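Local coordinates for nucleoporin NUP170 (Chaetomium thermophilum, PDB 5HAX), which probably serves as a scaffold nucleoporin of the nuclear pore complex, in which a beta-propeller is joined to an alpha-helical region, at residues Gln466-Gly472 with Arg486-Asp492; Leu530-Gln536 with Ala590-Tyr594. All blocks are in the same frame, centred on the assembly; numbering follows the deposited sequence.

Contact 1 (Gln466-Gly472 with Arg486-Asp492); sequences QFDQVPG and RRRRLVD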
# COMPACT_ATOMS: atom_id res chain seq x y z
N GLN A 466 0.77 -7.45 9.50
CA GLN A 466 1.45 -8.59 8.89
C GLN A 466 0.48 -9.71 8.53
O GLN A 466 0.73 -10.45 7.57
CB GLN A 466 2.53 -9.13 9.82
CG GLN A 466 3.76 -8.24 9.95
CD GLN A 466 4.79 -8.83 10.90
OE1 GLN A 466 5.68 -9.57 10.48
NE2 GLN A 466 4.67 -8.51 12.18
N PHE A 467 -0.61 -9.86 9.29
CA PHE A 467 -1.52 -10.99 9.14
C PHE A 467 -2.92 -10.57 8.71
O PHE A 467 -3.82 -11.41 8.67
CB PHE A 467 -1.58 -11.77 10.45
CG PHE A 467 -0.26 -11.87 11.16
CD1 PHE A 467 0.76 -12.65 10.65
CD2 PHE A 467 -0.03 -11.15 12.32
CE1 PHE A 467 1.98 -12.73 11.29
CE2 PHE A 467 1.19 -11.23 12.97
CZ PHE A 467 2.20 -12.02 12.45
N ASP A 468 -3.13 -9.29 8.40
CA ASP A 468 -4.43 -8.79 7.95
C ASP A 468 -4.50 -8.51 6.46
O ASP A 468 -5.59 -8.55 5.89
CB ASP A 468 -4.79 -7.50 8.71
CG ASP A 468 -5.59 -7.76 9.96
OD1 ASP A 468 -6.54 -8.58 9.92
OD2 ASP A 468 -5.28 -7.14 11.00
N GLN A 469 -3.37 -8.21 5.82
CA GLN A 469 -3.33 -7.94 4.39
C GLN A 469 -2.04 -8.51 3.84
O GLN A 469 -1.00 -8.49 4.50
CB GLN A 469 -3.41 -6.43 4.11
CG GLN A 469 -2.33 -5.60 4.79
CD GLN A 469 -2.60 -4.11 4.73
OE1 GLN A 469 -1.89 -3.36 4.06
NE2 GLN A 469 -3.63 -3.67 5.45
N VAL A 470 -2.11 -9.05 2.62
CA VAL A 470 -0.96 -9.71 2.01
C VAL A 470 0.18 -8.70 1.86
O VAL A 470 -0.07 -7.48 1.83
CB VAL A 470 -1.32 -10.32 0.64
CG1 VAL A 470 -2.32 -11.45 0.82
CG2 VAL A 470 -1.85 -9.26 -0.31
N PRO A 471 1.43 -9.15 1.78
CA PRO A 471 2.53 -8.21 1.55
C PRO A 471 2.39 -7.51 0.21
O PRO A 471 1.92 -8.11 -0.77
CB PRO A 471 3.78 -9.10 1.60
CG PRO A 471 3.35 -10.36 2.25
CD PRO A 471 1.90 -10.53 1.92
N GLY A 472 2.79 -6.25 0.17
CA GLY A 472 2.70 -5.50 -1.08
C GLY A 472 3.50 -6.15 -2.18
O GLY A 472 4.61 -6.65 -1.96
N ARG A 486 8.08 -8.38 -4.34
CA ARG A 486 7.24 -8.54 -3.16
C ARG A 486 7.96 -7.98 -1.94
O ARG A 486 9.15 -8.24 -1.74
CB ARG A 486 6.88 -10.01 -2.93
CG ARG A 486 6.06 -10.27 -1.67
CD ARG A 486 5.77 -11.75 -1.50
NE ARG A 486 4.94 -12.27 -2.59
CZ ARG A 486 4.90 -13.54 -2.98
NH1 ARG A 486 5.66 -14.45 -2.37
NH2 ARG A 486 4.12 -13.91 -3.98
N ARG A 487 7.23 -7.21 -1.14
CA ARG A 487 7.73 -6.74 0.15
C ARG A 487 7.78 -7.90 1.14
O ARG A 487 6.84 -8.70 1.22
CB ARG A 487 6.83 -5.62 0.68
CG ARG A 487 7.09 -5.19 2.11
CD ARG A 487 8.47 -4.60 2.29
NE ARG A 487 8.63 -3.99 3.60
CZ ARG A 487 9.77 -3.94 4.28
NH1 ARG A 487 10.88 -4.47 3.79
NH2 ARG A 487 9.80 -3.35 5.47
N ARG A 488 8.87 -7.99 1.89
CA ARG A 488 9.05 -9.04 2.89
C ARG A 488 8.77 -8.48 4.28
O ARG A 488 9.26 -7.40 4.63
CB ARG A 488 10.45 -9.63 2.82
CG ARG A 488 10.64 -10.52 1.62
CD ARG A 488 12.07 -10.99 1.44
NE ARG A 488 12.38 -12.17 2.24
CZ ARG A 488 13.23 -13.12 1.87
NH1 ARG A 488 13.45 -14.16 2.67
NH2 ARG A 488 13.88 -13.04 0.71
N ARG A 489 7.98 -9.22 5.05
CA ARG A 489 7.64 -8.86 6.42
C ARG A 489 8.69 -9.40 7.39
O ARG A 489 9.56 -10.19 7.03
CB ARG A 489 6.26 -9.42 6.79
CG ARG A 489 5.14 -9.05 5.83
CD ARG A 489 3.95 -10.00 6.00
NE ARG A 489 4.29 -11.37 5.62
CZ ARG A 489 3.52 -12.42 5.86
NH1 ARG A 489 3.92 -13.63 5.47
NH2 ARG A 489 2.36 -12.29 6.48
N LEU A 490 8.58 -8.96 8.65
CA LEU A 490 9.45 -9.49 9.69
C LEU A 490 9.35 -11.01 9.78
O LEU A 490 10.37 -11.70 9.86
CB LEU A 490 9.10 -8.84 11.03
CG LEU A 490 9.74 -9.46 12.28
CD1 LEU A 490 11.26 -9.44 12.17
CD2 LEU A 490 9.27 -8.73 13.53
N VAL A 491 8.13 -11.54 9.77
CA VAL A 491 7.95 -12.99 9.89
C VAL A 491 8.58 -13.71 8.70
O VAL A 491 9.08 -14.83 8.84
CB VAL A 491 6.46 -13.35 10.04
CG1 VAL A 491 5.93 -12.87 11.38
CG2 VAL A 491 5.64 -12.79 8.88
N ASP A 492 8.55 -13.09 7.52
CA ASP A 492 9.22 -13.68 6.36
C ASP A 492 10.73 -13.71 6.57
O ASP A 492 11.39 -14.72 6.28
CB ASP A 492 8.87 -12.91 5.09
CG ASP A 492 7.38 -12.86 4.83
OD1 ASP A 492 6.73 -13.92 4.88
OD2 ASP A 492 6.87 -11.75 4.57
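Arg486 and Gly472 meet where strand 481-487 runs beside the start of strand 473-478: Arg486 CA offers a CH to Gly472 O, and Arg487 N gives that oxygen a nearly straight hydrogen bond of 2.8 Å. Pro471 CB rests on Arg487 O at 3.1 Å, while the Arg487 guanidinium turns away to a salt bridge with Glu462. Arg489, the N-cap residue of helix 490-501, reaches back over the loop. Its NH2 donates to Gln466 O at 2.7 Å, with the oxygen in the guanidinium plane. Pro471 CG lies over one face of that group, 3.6 Å from Arg489 NE, and Asp492 grips it side-on through NE and NH1. A methionine in place of Arg489 would probably leave Gln466 O without its donor and the Asp492 carboxylate without its countercharge. Gln466, extended beyond CG, carries OE1 to the first turn of the helix, where Val491 N donates to it at 3.2 Å; glutamine suits the spot, accepting through OE1 while NE2 donates to Leu463 O. Val491 CG1 lies at the ring edge, 4.0 Å from Phe467 CE1. The contact spans the step from propeller strand to helix 490-501, with Leu490 against helix 506-520 and Val491 against helix 522-533.

Contact 2 (Leu530-Gln536 with Ala590-Tyr594); sequences LAVACGQ and ALALY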
# COMPACT_ATOMS: atom_id res chain seq x y z
N LEU A 530 6.68 -16.71 17.63
CA LEU A 530 5.37 -17.29 17.88
C LEU A 530 4.58 -17.43 16.58
O LEU A 530 3.99 -18.47 16.31
CB LEU A 530 4.61 -16.44 18.89
CG LEU A 530 3.16 -16.85 19.17
CD1 LEU A 530 3.10 -18.27 19.71
CD2 LEU A 530 2.51 -15.87 20.13
N ALA A 531 4.59 -16.37 15.76
CA ALA A 531 3.85 -16.41 14.50
C ALA A 531 4.39 -17.49 13.58
O ALA A 531 3.62 -18.29 13.03
CB ALA A 531 3.93 -15.04 13.82
N VAL A 532 5.71 -17.54 13.39
CA VAL A 532 6.31 -18.58 12.56
C VAL A 532 5.99 -19.96 13.12
O VAL A 532 5.64 -20.89 12.38
CB VAL A 532 7.83 -18.37 12.44
CG1 VAL A 532 8.49 -19.55 11.72
CG2 VAL A 532 8.13 -17.07 11.71
N ALA A 533 6.09 -20.12 14.45
CA ALA A 533 5.75 -21.39 15.07
C ALA A 533 4.32 -21.80 14.77
O ALA A 533 4.02 -23.00 14.67
CB ALA A 533 5.96 -21.31 16.58
N CYS A 534 3.42 -20.83 14.60
CA CYS A 534 2.02 -21.10 14.29
C CYS A 534 1.77 -21.24 12.79
O CYS A 534 0.61 -21.33 12.38
CB CYS A 534 1.14 -20.00 14.87
SG CYS A 534 1.08 -19.99 16.68
N GLY A 535 2.81 -21.25 11.97
CA GLY A 535 2.68 -21.46 10.54
C GLY A 535 2.66 -20.21 9.70
O GLY A 535 2.50 -20.31 8.47
N GLN A 536 2.80 -19.03 10.30
CA GLN A 536 2.83 -17.80 9.51
C GLN A 536 4.12 -17.72 8.70
O GLN A 536 5.19 -18.10 9.18
CB GLN A 536 2.70 -16.58 10.42
CG GLN A 536 1.38 -16.52 11.19
CD GLN A 536 0.20 -16.19 10.29
OE1 GLN A 536 0.34 -16.04 9.08
NE2 GLN A 536 -0.98 -16.08 10.90
N ALA A 590 4.42 -10.81 23.93
CA ALA A 590 4.41 -11.31 22.56
C ALA A 590 3.11 -12.01 22.23
O ALA A 590 2.55 -11.83 21.14
CB ALA A 590 5.60 -12.25 22.34
N LEU A 591 2.60 -12.83 23.16
CA LEU A 591 1.33 -13.51 22.93
C LEU A 591 0.19 -12.51 22.83
O LEU A 591 -0.69 -12.64 21.97
CB LEU A 591 1.06 -14.52 24.05
CG LEU A 591 -0.28 -15.25 23.98
CD1 LEU A 591 -0.38 -16.08 22.71
CD2 LEU A 591 -0.46 -16.12 25.22
N ALA A 592 0.19 -11.50 23.70
CA ALA A 592 -0.83 -10.45 23.64
C ALA A 592 -0.71 -9.64 22.36
O ALA A 592 -1.73 -9.28 21.75
CB ALA A 592 -0.71 -9.54 24.86
N LEU A 593 0.52 -9.35 21.93
CA LEU A 593 0.71 -8.57 20.71
C LEU A 593 0.21 -9.34 19.49
O LEU A 593 -0.54 -8.81 18.67
CB LEU A 593 2.19 -8.21 20.55
CG LEU A 593 2.56 -7.26 19.41
CD1 LEU A 593 1.83 -5.92 19.55
CD2 LEU A 593 4.07 -7.05 19.38
N TYR A 594 0.61 -10.61 19.37
CA TYR A 594 0.17 -11.43 18.25
C TYR A 594 -1.35 -11.56 18.23
O TYR A 594 -1.99 -11.33 17.20
CB TYR A 594 0.82 -12.81 18.33
CG TYR A 594 0.47 -13.73 17.18
CD1 TYR A 594 0.56 -13.29 15.87
CD2 TYR A 594 0.05 -15.03 17.41
CE1 TYR A 594 0.24 -14.12 14.82
CE2 TYR A 594 -0.27 -15.87 16.36
CZ TYR A 594 -0.17 -15.42 15.07
OH TYR A 594 -0.49 -16.25 14.02
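Tyr594 lays its ring across the C-terminal end of helix 522-533, which a Schellman motif closes, and so ties that helix to helix 586-599. With CG anti to the backbone N (chi1 -178°), the ring extends away from its own helix toward the other. Ala531 lies beneath one face: its CA is offset toward the rim, and its CB is 3.9 Å from Tyr594 CE1. A small residue suits this position, since the aromatic plane comes close to the helix backbone. Leu530 fills the space beside the ring, CD2 sitting 3.8 Å from Tyr594 CD2 and also 3.9 Å from Leu591 CD1. Its branched end therefore touches two residues spaced about one turn apart on helix 586-599. Cys534 adds an apolar sulfur, SG lying 4.3 Å from Tyr594 CE2. Bent at chi2 (-71°), Gln536 brings its amide to the ring's edge, the two planes 81° apart, and NE2 donates to Tyr594 OH at 3.2 Å.

What places Gln536 is the turn that ends the helix. Gly535, with positive phi, is the C-prime residue, a conformation in which a CB would jam against the preceding carbonyl oxygen. The chain then reverses through Gly535 N to Val532 O and Gln536 N to Ala531 O, the latter 2.9 Å. Further out, Phe638 of helix 622-640 and Phe560 of helix 549-562 pack on Leu530, and Leu635 packs on Leu591, so the pair belongs to a larger bundle of helices. Within it, Leu530 CD2 comes 3.8 Å from the backbone atom Leu591 CA.

How the contacts relate
Contact 1 is partly buried and lies nearer the centre of the chain, where the last propeller strands give way to helices; contact 2 is buried within the helical region, some 14 Å away between centres. Their chemistry follows this difference. Contact 1 relies on backbone carbonyls, a helix N-terminus and paired charges, whereas contact 2 is mostly apolar packing between two helices, with one amide-to-hydroxyl bond. They share no segment but touch directly through Phe467, whose ring meets Tyr594 edge-to-face, with Phe467 CE2 3.6 Å from Tyr594 CE1. The same ring packs on Ala531 and Gln536, so the loop 466-472 lies against both helices of contact 2.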